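Local coordinates for protein galactan 1,3-beta-galactosidase (PDB 7BYV) that probably hydrolyses beta-1,3-linked galactan to release galactose, and carries a separate carbohydrate-binding module that holds galactose and calcium, at residues A[366-371]-A[416-421]; A[241-246]-A[259-264]; A[4-9]-A[270-275]. The protein carries 1 engineered substitution. All coordinates share one frame; numbering follows the deposited sequence.

The three contacts lie in two parts of one chain. Contact 2 lies within the last blade of the five-bladed catalytic propeller, and contact 3 sets segment 4-9 against the blade's third strand. Their centres are 11 Å apart. They join where Arg260 N meets Arg270 O at 2.9 Å, a probable hydrogen bond. Ser242 CB also packs on Ile272 CG1, 3.7 Å away. Contact 2 reaches the active-site sugar through Gln243, whose side chain is about 8 Å from that of Ile272 in contact 3. Contact 1 belongs to the carbohydrate-binding module and has its own galactose. Its centre is 21 Å from each of the others, but Tyr367 OH packs 3.5 Å from Arg262 CD in segment 259-264.

Contact 1 of 3, residues A[366-371]-A[416-421]; sequences TYRNVT and SNYAAD. With NAG (2-acetamido-2-deoxy-beta-D-glucopyranose), chain B; GAL (beta-D-galactopyranose), chain G.
Arg368 runs out from strand 368-374 across the loop 416-421, with CD beside the Ala419-Ala420 peptide. Its chain is extended from CG to NE (chi2 -169°, chi3 -174°), which carries the guanidinium to the bound galactose. Arg368 NH1 donates to Ala419 O at 3.2 Å. Arg368 NH1 also donates to galactose O4 at 3.0 Å. Both bonds are bent; at Ala419 O the donor stands above the carbonyl plane. Asp364 holds NH2 in a salt bridge. A leucine here would probably leave galactose O4 and Ala419 O without their shared donor, and Asp364 without its positive mate. Ala419 turns CB against Val370 CG2, 3.6 Å away.

Asn369 carries an N-linked sugar on ND2. Its OD1 accepts from Asn417 ND2 at 3.0 Å, with the two amide planes 62° apart. Asn417 ND2 also donates to O6 of that sugar, and a water bridges the two OD1 atoms.

Around the galactose, Asp421 OD2 accepts from O2 at 2.7 Å, and Tyr335 N bonds the sugar too. Arg368 and Asp421 thus take O4 and O2, while one face of the Tyr418 ring takes C6. A donor at O4, axial in galactose, is consistent with a module that selects this sugar.

Contact 2 of 3, residues A[241-246]-A[259-264]; sequences YSQNAF and DRWRPS. With GAL (beta-D-galactopyranose), chain C.
Gln243 meets Trp261 beside the active-site galactose. Trp261 NE1 donates to Gln243 OE1 at 2.9 Å. The donor lies in the carbonyl plane of the amide, and the amide and indole planes are 86° apart. Gln243 gets there with an extended chain, CG anti to the backbone N (chi1 -164°). This bond and the one from NE2 to Ser204 OG probably set which way the amide faces. NE2 also makes a weak bond of 3.4 Å from Gln243 to galactose O2. Glu82, Arg83 and Asp138 hold the same sugar. The Trp261 ring meets Trp209 edge to face.

Behind these side chains, Gln243 and Asp259 form an antiparallel hydrogen-bonded pair. Asp259 N donates to Gln243 O at 2.8 Å, and Gln243 N donates to Asp259 O at 2.9 Å. The pair lies at the open end of the hairpin of strands 243-250 and 253-260, the first two strands of the last blade of a five-bladed beta-propeller, the fold of family 43. Further along, Ala245 and Phe246 both face Met257 in a classic beta bulge.

The Asp259 carboxylate touches Ala245 CB with OD2, while OD1 accepts from Gly22 N. Its CB rests over a face of the Trp261 ring.

Just beyond the pair, toward the open end, Arg260 NE donates to Tyr241 O at 3.0 Å. The bond is nearly straight, and the oxygen lies at the guanidinium edge, in its plane. A bend at chi3 (-67°) turns the group toward this carbonyl, and Arg260 CD then sits over a face of the Tyr241 ring in a CH-pi contact, 4.2 Å from the centroid. Tyr241 OH bonds Asp386 of the carbohydrate-binding module, and a water links it to Trp261 O.

Contact 3 of 3, residues A[4-9]-A[270-275]; sequences IVSGAA and RYIWYP
Ser6 OG is held against the backbone of Trp273. It accepts from Trp273 N at 2.9 Å and lies 2.7 Å from Trp273 O. Ser6 OG also sits over one face of the Tyr274 ring, 3.7 Å from Tyr274 CE1. OG is anti to its own carbonyl carbon (chi1 -65°), and this points it at the strand. Ser6 CB fills in beside Ile272 CG2.

Ser6 and Gly7 are the middle residues of a type II turn from Val5 to Ala8, closed by a weak bond from Ala8 N to Val5 O. Gly7 has a positive phi of 106°. A side chain there would jam against the carbonyl oxygen of Ser6. The turn presses on the strand at Gly7, where Ile272 CD1 approaches Gly7 N and Arg270 CG comes to 3.3 Å from Gly7 O.

Arg270 bends at chi2, and its guanidinium ends beside Ala9. Ala9 CB lies over one face of that group, near the rim, 3.3 Å from Arg270 NH1. At the other end, Ile4 CG2 packs on Trp273 CB at 3.6 Å. Trp273 O accepts from Trp291 NE1, in the strand that pairs with 4-5.

The N-terminal segment thus runs alongside the third strand of the last propeller blade, in the opposite direction. That blade is a four-stranded antiparallel sheet of the family 43 five-bladed beta-propeller.

Contact 1 of 3, residues A[366-371]-A[416-421]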
loop_
_atom_site.group_PDB
_atom_site.type_symbol
_atom_site.label_atom_id
_atom_site.label_comp_id
_atom_site.label_asym_id
_atom_site.label_seq_id
_atom_site.Cartn_x
_atom_site.Cartn_y
_atom_site.Cartn_z
ATOM N N THR A 366 3.366 -11.789 15.056
ATOM C CA THR A 366 2.415 -12.523 14.246
ATOM C C THR A 366 1.013 -11.969 14.465
ATOM O O THR A 366 0.730 -11.310 15.472
ATOM C CB THR A 366 2.436 -14.005 14.598
ATOM O OG1 THR A 366 2.456 -14.144 16.027
ATOM C CG2 THR A 366 3.676 -14.662 14.011
ATOM N N TYR A 367 0.129 -12.296 13.527
ATOM C CA TYR A 367 -1.243 -11.829 13.591
ATOM C C TYR A 367 -1.979 -12.374 14.806
ATOM O O TYR A 367 -1.748 -13.502 15.255
ATOM C CB TYR A 367 -1.991 -12.234 12.336
ATOM C CG TYR A 367 -1.710 -11.360 11.152
ATOM C CD1 TYR A 367 -0.426 -10.962 10.847
ATOM C CD2 TYR A 367 -2.743 -10.934 10.336
ATOM C CE1 TYR A 367 -0.182 -10.176 9.751
ATOM C CE2 TYR A 367 -2.516 -10.161 9.251
ATOM C CZ TYR A 367 -1.239 -9.777 8.949
ATOM O OH TYR A 367 -1.027 -8.974 7.843
ATOM N N ARG A 368 -2.849 -11.539 15.357
ATOM C CA ARG A 368 -3.937 -11.948 16.217
ATOM C C ARG A 368 -5.215 -11.658 15.447
ATOM O O ARG A 368 -5.174 -11.287 14.271
ATOM C CB ARG A 368 -3.877 -11.220 17.564
ATOM C CG ARG A 368 -2.616 -11.479 18.348
ATOM C CD ARG A 368 -2.727 -10.955 19.758
ATOM N NE ARG A 368 -1.469 -11.069 20.498
ATOM C CZ ARG A 368 -1.394 -11.141 21.821
ATOM N NH1 ARG A 368 -2.507 -11.125 22.543
ATOM N NH2 ARG A 368 -0.218 -11.230 22.427
ATOM N N ASN A 369 -6.351 -11.840 16.101
ATOM C CA ASN A 369 -7.616 -11.468 15.495
ATOM C C ASN A 369 -8.583 -11.221 16.633
ATOM O O ASN A 369 -8.347 -11.641 17.764
ATOM C CB ASN A 369 -8.158 -12.551 14.542
ATOM C CG ASN A 369 -7.851 -13.928 15.037
ATOM O OD1 ASN A 369 -8.395 -14.377 16.045
ATOM N ND2 ASN A 369 -6.967 -14.612 14.343
ATOM N N VAL A 370 -9.676 -10.536 16.323
ATOM C CA VAL A 370 -10.702 -10.235 17.308
ATOM C C VAL A 370 -12.067 -10.502 16.678
ATOM O O VAL A 370 -12.277 -10.260 15.484
ATOM C CB VAL A 370 -10.574 -8.780 17.826
ATOM C CG1 VAL A 370 -11.144 -7.775 16.814
ATOM C CG2 VAL A 370 -11.251 -8.623 19.181
ATOM N N THR A 371 -12.968 -11.066 17.476
ATOM C CA THR A 371 -14.372 -11.187 17.113
ATOM C C THR A 371 -15.099 -9.857 17.322
ATOM O O THR A 371 -14.872 -9.153 18.312
ATOM C CB THR A 371 -15.016 -12.259 17.972
ATOM O OG1 THR A 371 -14.729 -11.969 19.349
ATOM C CG2 THR A 371 -14.454 -13.609 17.632
ATOM N N SER A 416 -10.849 -18.398 21.650
ATOM C CA SER A 416 -9.988 -18.945 22.678
ATOM C C SER A 416 -8.590 -18.365 22.632
ATOM O O SER A 416 -7.869 -18.454 23.629
ATOM C CB SER A 416 -9.917 -20.470 22.558
ATOM O OG SER A 416 -9.182 -20.829 21.416
ATOM N N ASN A 417 -8.189 -17.788 21.505
ATOM C CA ASN A 417 -6.911 -17.103 21.405
ATOM C C ASN A 417 -7.065 -15.656 21.851
ATOM O O ASN A 417 -8.085 -15.017 21.579
ATOM C CB ASN A 417 -6.404 -17.139 19.970
ATOM C CG ASN A 417 -7.318 -16.392 19.034
ATOM O OD1 ASN A 417 -8.507 -16.718 18.925
ATOM N ND2 ASN A 417 -6.790 -15.352 18.382
ATOM N N TYR A 418 -6.048 -15.137 22.534
ATOM C CA TYR A 418 -6.044 -13.720 22.860
ATOM C C TYR A 418 -6.108 -12.870 21.597
ATOM O O TYR A 418 -5.450 -13.161 20.592
ATOM C CB TYR A 418 -4.794 -13.353 23.655
ATOM C CG TYR A 418 -4.836 -13.860 25.056
ATOM C CD1 TYR A 418 -5.758 -13.353 25.966
ATOM C CD2 TYR A 418 -3.977 -14.857 25.476
ATOM C CE1 TYR A 418 -5.809 -13.822 27.259
ATOM C CE2 TYR A 418 -4.022 -15.328 26.772
ATOM C CZ TYR A 418 -4.934 -14.808 27.649
ATOM O OH TYR A 418 -4.973 -15.273 28.929
ATOM N N ALA A 419 -6.912 -11.819 21.651
ATOM C CA ALA A 419 -6.876 -10.786 20.627
ATOM C C ALA A 419 -5.880 -9.699 21.018
ATOM O O ALA A 419 -5.349 -9.672 22.132
ATOM C CB ALA A 419 -8.264 -10.169 20.424
ATOM N N ALA A 420 -5.657 -8.778 20.090
ATOM C CA ALA A 420 -4.842 -7.605 20.374
ATOM C C ALA A 420 -5.547 -6.644 21.340
ATOM O O ALA A 420 -6.761 -6.690 21.544
ATOM C CB ALA A 420 -4.495 -6.889 19.073
ATOM N N ASP A 421 -4.764 -5.756 21.935
ATOM C CA ASP A 421 -5.285 -4.788 22.894
ATOM C C ASP A 421 -6.051 -3.683 22.173
ATOM O O ASP A 421 -5.500 -3.028 21.281
ATOM C CB ASP A 421 -4.127 -4.220 23.697
ATOM C CG ASP A 421 -3.258 -5.318 24.269
ATOM O OD1 ASP A 421 -3.844 -6.266 24.833
ATOM O OD2 ASP A 421 -2.013 -5.252 24.139
HETATM C C1 NAG B . -6.553 -15.904 14.800
HETATM C C2 NAG B . -6.188 -16.875 13.683
HETATM C C3 NAG B . -5.493 -18.110 14.252
HETATM C C4 NAG B . -4.337 -17.731 15.176
HETATM C C5 NAG B . -4.781 -16.707 16.214
HETATM C C6 NAG B . -3.650 -16.157 17.050
HETATM C C7 NAG B . -7.577 -16.899 11.651
HETATM C C8 NAG B . -8.842 -17.399 11.032
HETATM N N2 NAG B . -7.366 -17.263 12.922
HETATM O O3 NAG B . -5.000 -18.879 13.161
HETATM O O4 NAG B . -3.866 -18.886 15.864
HETATM O O5 NAG B . -5.381 -15.582 15.563
HETATM O O6 NAG B . -4.026 -14.909 17.620
HETATM O O7 NAG B . -6.783 -16.192 11.028
HETATM C C1 GAL G . -0.038 -9.251 26.032
HETATM C C2 GAL G . -1.254 -8.316 25.756
HETATM C C3 GAL G . -2.428 -8.633 26.715
HETATM C C4 GAL G . -2.856 -10.080 26.533
HETATM C C5 GAL G . -1.597 -10.974 26.772
HETATM C C6 GAL G . -1.799 -12.448 26.553
HETATM O O1 GAL G . 0.996 -9.008 25.113
HETATM O O2 GAL G . -0.910 -6.948 25.919
HETATM O O3 GAL G . -3.565 -7.822 26.476
HETATM O O4 GAL G . -3.434 -10.279 25.232
HETATM O O5 GAL G . -0.445 -10.616 25.932
HETATM O O6 GAL G . -0.698 -12.951 25.841
HETATM O O HOH W 1 -10.153 -16.459 16.812
#

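Contact 2 of 3, residues A[241-246]-A[259-264]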
loop_
_atom_site.group_PDB
_atom_site.type_symbol
_atom_site.label_atom_id
_atom_site.label_comp_id
_atom_site.label_asym_id
_atom_site.label_seq_id
_atom_site.Cartn_x
_atom_site.Cartn_y
_atom_site.Cartn_z
ATOM N N TYR A 241 1.919 0.439 8.979
ATOM C CA TYR A 241 2.101 -0.907 8.476
ATOM C C TYR A 241 1.872 -0.952 6.974
ATOM O O TYR A 241 0.809 -1.392 6.520
ATOM C CB TYR A 241 1.175 -1.873 9.205
ATOM C CG TYR A 241 1.664 -3.299 9.162
ATOM C CD1 TYR A 241 2.274 -3.830 8.008
ATOM C CD2 TYR A 241 1.535 -4.122 10.271
ATOM C CE1 TYR A 241 2.723 -5.138 7.974
ATOM C CE2 TYR A 241 1.980 -5.431 10.239
ATOM C CZ TYR A 241 2.568 -5.931 9.099
ATOM O OH TYR A 241 2.991 -7.233 9.108
ATOM N N SER A 242 2.862 -0.508 6.198
ATOM C CA SER A 242 2.783 -0.616 4.745
ATOM C C SER A 242 4.159 -0.389 4.123
ATOM O O SER A 242 5.144 -0.086 4.799
ATOM C CB SER A 242 1.769 0.371 4.161
ATOM O OG SER A 242 2.309 1.673 4.174
ATOM N N GLN A 243 4.212 -0.550 2.812
ATOM C CA GLN A 243 5.429 -0.285 2.080
ATOM C C GLN A 243 5.034 0.383 0.779
ATOM O O GLN A 243 4.117 -0.084 0.096
ATOM C CB GLN A 243 6.224 -1.567 1.814
ATOM C CG GLN A 243 7.650 -1.278 1.408
ATOM C CD GLN A 243 8.399 -2.484 0.895
ATOM O OE1 GLN A 243 7.811 -3.428 0.363
ATOM N NE2 GLN A 243 9.710 -2.456 1.050
ATOM N N ASN A 244 5.733 1.467 0.447
ATOM C CA ASN A 244 5.439 2.236 -0.756
ATOM C C ASN A 244 5.294 1.342 -1.978
ATOM O O ASN A 244 6.025 0.358 -2.140
ATOM C CB ASN A 244 6.546 3.255 -1.001
ATOM C CG ASN A 244 6.141 4.314 -1.981
ATOM O OD1 ASN A 244 5.018 4.833 -1.936
ATOM N ND2 ASN A 244 7.051 4.646 -2.891
ATOM N N ALA A 245 4.343 1.694 -2.850
ATOM C CA ALA A 245 4.237 1.006 -4.133
ATOM C C ALA A 245 4.200 2.039 -5.240
ATOM O O ALA A 245 4.969 1.966 -6.202
ATOM C CB ALA A 245 2.994 0.110 -4.201
ATOM N N PHE A 246 3.314 3.012 -5.094
ATOM C CA PHE A 246 3.164 4.037 -6.106
ATOM C C PHE A 246 2.747 5.321 -5.427
ATOM O O PHE A 246 2.083 5.289 -4.391
ATOM C CB PHE A 246 2.129 3.653 -7.153
ATOM C CG PHE A 246 2.229 4.460 -8.384
ATOM C CD1 PHE A 246 3.218 4.185 -9.324
ATOM C CD2 PHE A 246 1.365 5.516 -8.604
ATOM C CE1 PHE A 246 3.336 4.939 -10.481
ATOM C CE2 PHE A 246 1.483 6.279 -9.759
ATOM C CZ PHE A 246 2.478 5.986 -10.697
ATOM N N ASP A 259 1.592 -1.391 -0.096
ATOM C CA ASP A 259 1.127 -2.742 0.159
ATOM C C ASP A 259 1.367 -3.069 1.621
ATOM O O ASP A 259 2.424 -2.736 2.170
ATOM C CB ASP A 259 1.860 -3.769 -0.700
ATOM C CG ASP A 259 1.796 -3.449 -2.156
ATOM O OD1 ASP A 259 0.747 -3.699 -2.778
ATOM O OD2 ASP A 259 2.804 -2.943 -2.686
ATOM N N ARG A 260 0.393 -3.718 2.248
ATOM C CA ARG A 260 0.636 -4.389 3.517
ATOM C C ARG A 260 0.932 -5.847 3.187
ATOM O O ARG A 260 0.011 -6.646 2.981
ATOM C CB ARG A 260 -0.536 -4.263 4.472
ATOM C CG ARG A 260 -0.229 -4.880 5.791
ATOM C CD ARG A 260 -1.349 -4.672 6.781
ATOM N NE ARG A 260 -1.466 -3.265 7.104
ATOM C CZ ARG A 260 -2.614 -2.675 7.387
ATOM N NH1 ARG A 260 -3.731 -3.390 7.410
ATOM N NH2 ARG A 260 -2.641 -1.386 7.667
ATOM N N TRP A 261 2.227 -6.179 3.124
ATOM C CA TRP A 261 2.662 -7.533 2.805
ATOM C C TRP A 261 2.330 -8.500 3.934
ATOM O O TRP A 261 2.737 -8.301 5.085
ATOM C CB TRP A 261 4.166 -7.572 2.536
ATOM C CG TRP A 261 4.573 -6.786 1.362
ATOM C CD1 TRP A 261 5.350 -5.658 1.360
ATOM C CD2 TRP A 261 4.228 -7.041 -0.005
ATOM N NE1 TRP A 261 5.511 -5.199 0.077
ATOM C CE2 TRP A 261 4.833 -6.025 -0.783
ATOM C CE3 TRP A 261 3.469 -8.025 -0.652
ATOM C CZ2 TRP A 261 4.698 -5.963 -2.176
ATOM C CZ3 TRP A 261 3.340 -7.961 -2.035
ATOM C CH2 TRP A 261 3.949 -6.931 -2.777
ATOM N N ARG A 262 1.611 -9.563 3.588
ATOM C CA ARG A 262 1.382 -10.702 4.467
ATOM C C ARG A 262 2.214 -11.861 3.946
ATOM O O ARG A 262 1.728 -12.663 3.140
ATOM C CB ARG A 262 -0.098 -11.064 4.486
ATOM C CG ARG A 262 -0.461 -11.984 5.569
ATOM C CD ARG A 262 -1.909 -11.807 5.908
ATOM N NE ARG A 262 -2.383 -12.930 6.700
ATOM C CZ ARG A 262 -3.619 -13.044 7.156
ATOM N NH1 ARG A 262 -4.516 -12.098 6.902
ATOM N NH2 ARG A 262 -3.951 -14.110 7.862
ATOM N N PRO A 263 3.474 -11.991 4.355
ATOM C CA PRO A 263 4.320 -13.031 3.750
ATOM C C PRO A 263 3.754 -14.431 3.912
ATOM O O PRO A 263 3.886 -15.248 2.995
ATOM C CB PRO A 263 5.666 -12.864 4.477
ATOM C CG PRO A 263 5.349 -12.136 5.746
ATOM C CD PRO A 263 4.170 -11.256 5.426
ATOM N N SER A 264 3.097 -14.727 5.029
ATOM C CA SER A 264 2.597 -16.075 5.262
ATOM C C SER A 264 1.307 -16.371 4.505
ATOM O O SER A 264 0.816 -17.498 4.591
ATOM C CB SER A 264 2.401 -16.310 6.764
ATOM O OG SER A 264 1.103 -15.911 7.159
HETATM C C1 GAL C . 11.455 -6.900 -0.379
HETATM C C2 GAL C . 10.617 -6.211 -1.545
HETATM C C3 GAL C . 9.414 -7.021 -1.970
HETATM C C4 GAL C . 9.820 -8.500 -2.113
HETATM C C5 GAL C . 10.186 -9.063 -0.701
HETATM C C6 GAL C . 11.087 -10.337 -0.657
HETATM O O2 GAL C . 10.150 -4.921 -1.236
HETATM O O3 GAL C . 8.955 -6.550 -3.239
HETATM O O4 GAL C . 10.919 -8.645 -3.052
HETATM O O5 GAL C . 10.787 -8.057 0.219
HETATM O O6 GAL C . 11.467 -10.673 0.689
HETATM O O HOH W 2 1.603 -8.486 7.383
HETATM O O HOH W 3 5.437 -2.421 -1.431
#

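Contact 3 of 3, residues A[4-9]-A[270-275]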
loop_
_atom_site.group_PDB
_atom_site.type_symbol
_atom_site.label_atom_id
_atom_site.label_comp_id
_atom_site.label_asym_id
_atom_site.label_seq_id
_atom_site.Cartn_x
_atom_site.Cartn_y
_atom_site.Cartn_z
ATOM N N ILE A 4 -12.123 4.973 -0.013
ATOM C CA ILE A 4 -10.855 4.267 0.049
ATOM C C ILE A 4 -10.672 3.874 1.508
ATOM O O ILE A 4 -10.540 4.737 2.377
ATOM C CB ILE A 4 -9.700 5.130 -0.479
ATOM C CG1 ILE A 4 -9.878 5.366 -1.977
ATOM C CG2 ILE A 4 -8.358 4.458 -0.232
ATOM C CD1 ILE A 4 -9.771 6.817 -2.378
ATOM N N VAL A 5 -10.689 2.575 1.774
ATOM C CA VAL A 5 -10.739 2.031 3.135
ATOM C C VAL A 5 -9.521 1.124 3.293
ATOM O O VAL A 5 -9.549 -0.070 2.974
ATOM C CB VAL A 5 -12.055 1.290 3.401
ATOM C CG1 VAL A 5 -12.120 0.762 4.808
ATOM C CG2 VAL A 5 -13.222 2.213 3.139
ATOM N N SER A 6 -8.423 1.695 3.782
ATOM C CA SER A 6 -7.152 0.983 3.809
ATOM C C SER A 6 -7.169 -0.151 4.828
ATOM O O SER A 6 -7.493 0.049 6.004
ATOM C CB SER A 6 -6.027 1.955 4.128
ATOM O OG SER A 6 -5.910 2.889 3.073
ATOM N N GLY A 7 -6.795 -1.347 4.382
ATOM C CA GLY A 7 -6.754 -2.520 5.220
ATOM C C GLY A 7 -7.878 -3.489 4.934
ATOM O O GLY A 7 -7.735 -4.692 5.191
ATOM N N ALA A 8 -8.986 -2.992 4.403
ATOM C CA ALA A 8 -10.079 -3.865 4.027
ATOM C C ALA A 8 -9.719 -4.630 2.754
ATOM O O ALA A 8 -8.846 -4.227 1.976
ATOM C CB ALA A 8 -11.356 -3.056 3.840
ATOM N N ALA A 9 -10.383 -5.767 2.559
ATOM C CA ALA A 9 -10.192 -6.552 1.347
ATOM C C ALA A 9 -10.991 -5.911 0.223
ATOM O O ALA A 9 -12.214 -5.762 0.324
ATOM C CB ALA A 9 -10.615 -7.998 1.567
ATOM N N ARG A 270 -2.780 -6.582 1.840
ATOM C CA ARG A 270 -3.738 -5.494 1.730
ATOM C C ARG A 270 -3.159 -4.312 0.959
ATOM O O ARG A 270 -1.959 -4.229 0.686
ATOM C CB ARG A 270 -4.186 -5.026 3.112
ATOM C CG ARG A 270 -5.075 -6.007 3.834
ATOM C CD ARG A 270 -6.029 -6.691 2.865
ATOM N NE ARG A 270 -6.738 -7.756 3.557
ATOM C CZ ARG A 270 -7.379 -8.746 2.955
ATOM N NH1 ARG A 270 -7.419 -8.812 1.639
ATOM N NH2 ARG A 270 -7.977 -9.674 3.679
ATOM N N TYR A 271 -4.047 -3.389 0.610
ATOM C CA TYR A 271 -3.720 -2.166 -0.108
ATOM C C TYR A 271 -3.924 -0.995 0.841
ATOM O O TYR A 271 -5.021 -0.820 1.383
ATOM C CB TYR A 271 -4.594 -2.026 -1.357
ATOM C CG TYR A 271 -4.461 -3.233 -2.249
ATOM C CD1 TYR A 271 -3.280 -3.471 -2.949
ATOM C CD2 TYR A 271 -5.482 -4.161 -2.342
ATOM C CE1 TYR A 271 -3.141 -4.587 -3.726
ATOM C CE2 TYR A 271 -5.359 -5.288 -3.117
ATOM C CZ TYR A 271 -4.188 -5.500 -3.813
ATOM O OH TYR A 271 -4.064 -6.628 -4.598
ATOM N N ILE A 272 -2.875 -0.218 1.066
ATOM C CA ILE A 272 -2.907 0.901 1.997
ATOM C C ILE A 272 -2.779 2.166 1.161
ATOM O O ILE A 272 -1.693 2.466 0.647
ATOM C CB ILE A 272 -1.792 0.800 3.037
ATOM C CG1 ILE A 272 -1.757 -0.606 3.636
ATOM C CG2 ILE A 272 -2.002 1.804 4.118
ATOM C CD1 ILE A 272 -3.073 -0.997 4.227
ATOM N N TRP A 273 -3.886 2.888 0.973
ATOM C CA TRP A 273 -3.895 4.127 0.200
ATOM C C TRP A 273 -4.327 5.277 1.101
ATOM O O TRP A 273 -5.386 5.210 1.739
ATOM C CB TRP A 273 -4.833 4.061 -1.016
ATOM C CG TRP A 273 -4.438 3.142 -2.128
ATOM C CD1 TRP A 273 -3.455 2.192 -2.112
ATOM C CD2 TRP A 273 -5.049 3.062 -3.421
ATOM N NE1 TRP A 273 -3.409 1.532 -3.319
ATOM C CE2 TRP A 273 -4.385 2.043 -4.138
ATOM C CE3 TRP A 273 -6.095 3.753 -4.045
ATOM C CZ2 TRP A 273 -4.732 1.702 -5.447
ATOM C CZ3 TRP A 273 -6.436 3.414 -5.345
ATOM C CH2 TRP A 273 -5.754 2.400 -6.031
ATOM N N TYR A 274 -3.525 6.334 1.132
ATOM C CA TYR A 274 -3.801 7.483 1.971
ATOM C C TYR A 274 -3.545 8.758 1.188
ATOM O O TYR A 274 -2.677 8.786 0.304
ATOM C CB TYR A 274 -2.923 7.507 3.228
ATOM C CG TYR A 274 -3.269 6.450 4.243
ATOM C CD1 TYR A 274 -4.576 6.286 4.694
ATOM C CD2 TYR A 274 -2.279 5.611 4.750
ATOM C CE1 TYR A 274 -4.881 5.312 5.617
ATOM C CE2 TYR A 274 -2.564 4.659 5.676
ATOM C CZ TYR A 274 -3.857 4.495 6.106
ATOM O OH TYR A 274 -4.101 3.515 7.035
ATOM N N PRO A 275 -4.276 9.831 1.491
ATOM C CA PRO A 275 -3.868 11.128 0.973
ATOM C C PRO A 275 -2.452 11.372 1.426
ATOM O O PRO A 275 -2.090 11.083 2.567
ATOM C CB PRO A 275 -4.852 12.113 1.618
ATOM C CG PRO A 275 -5.989 11.289 2.069
ATOM C CD PRO A 275 -5.396 9.954 2.435
#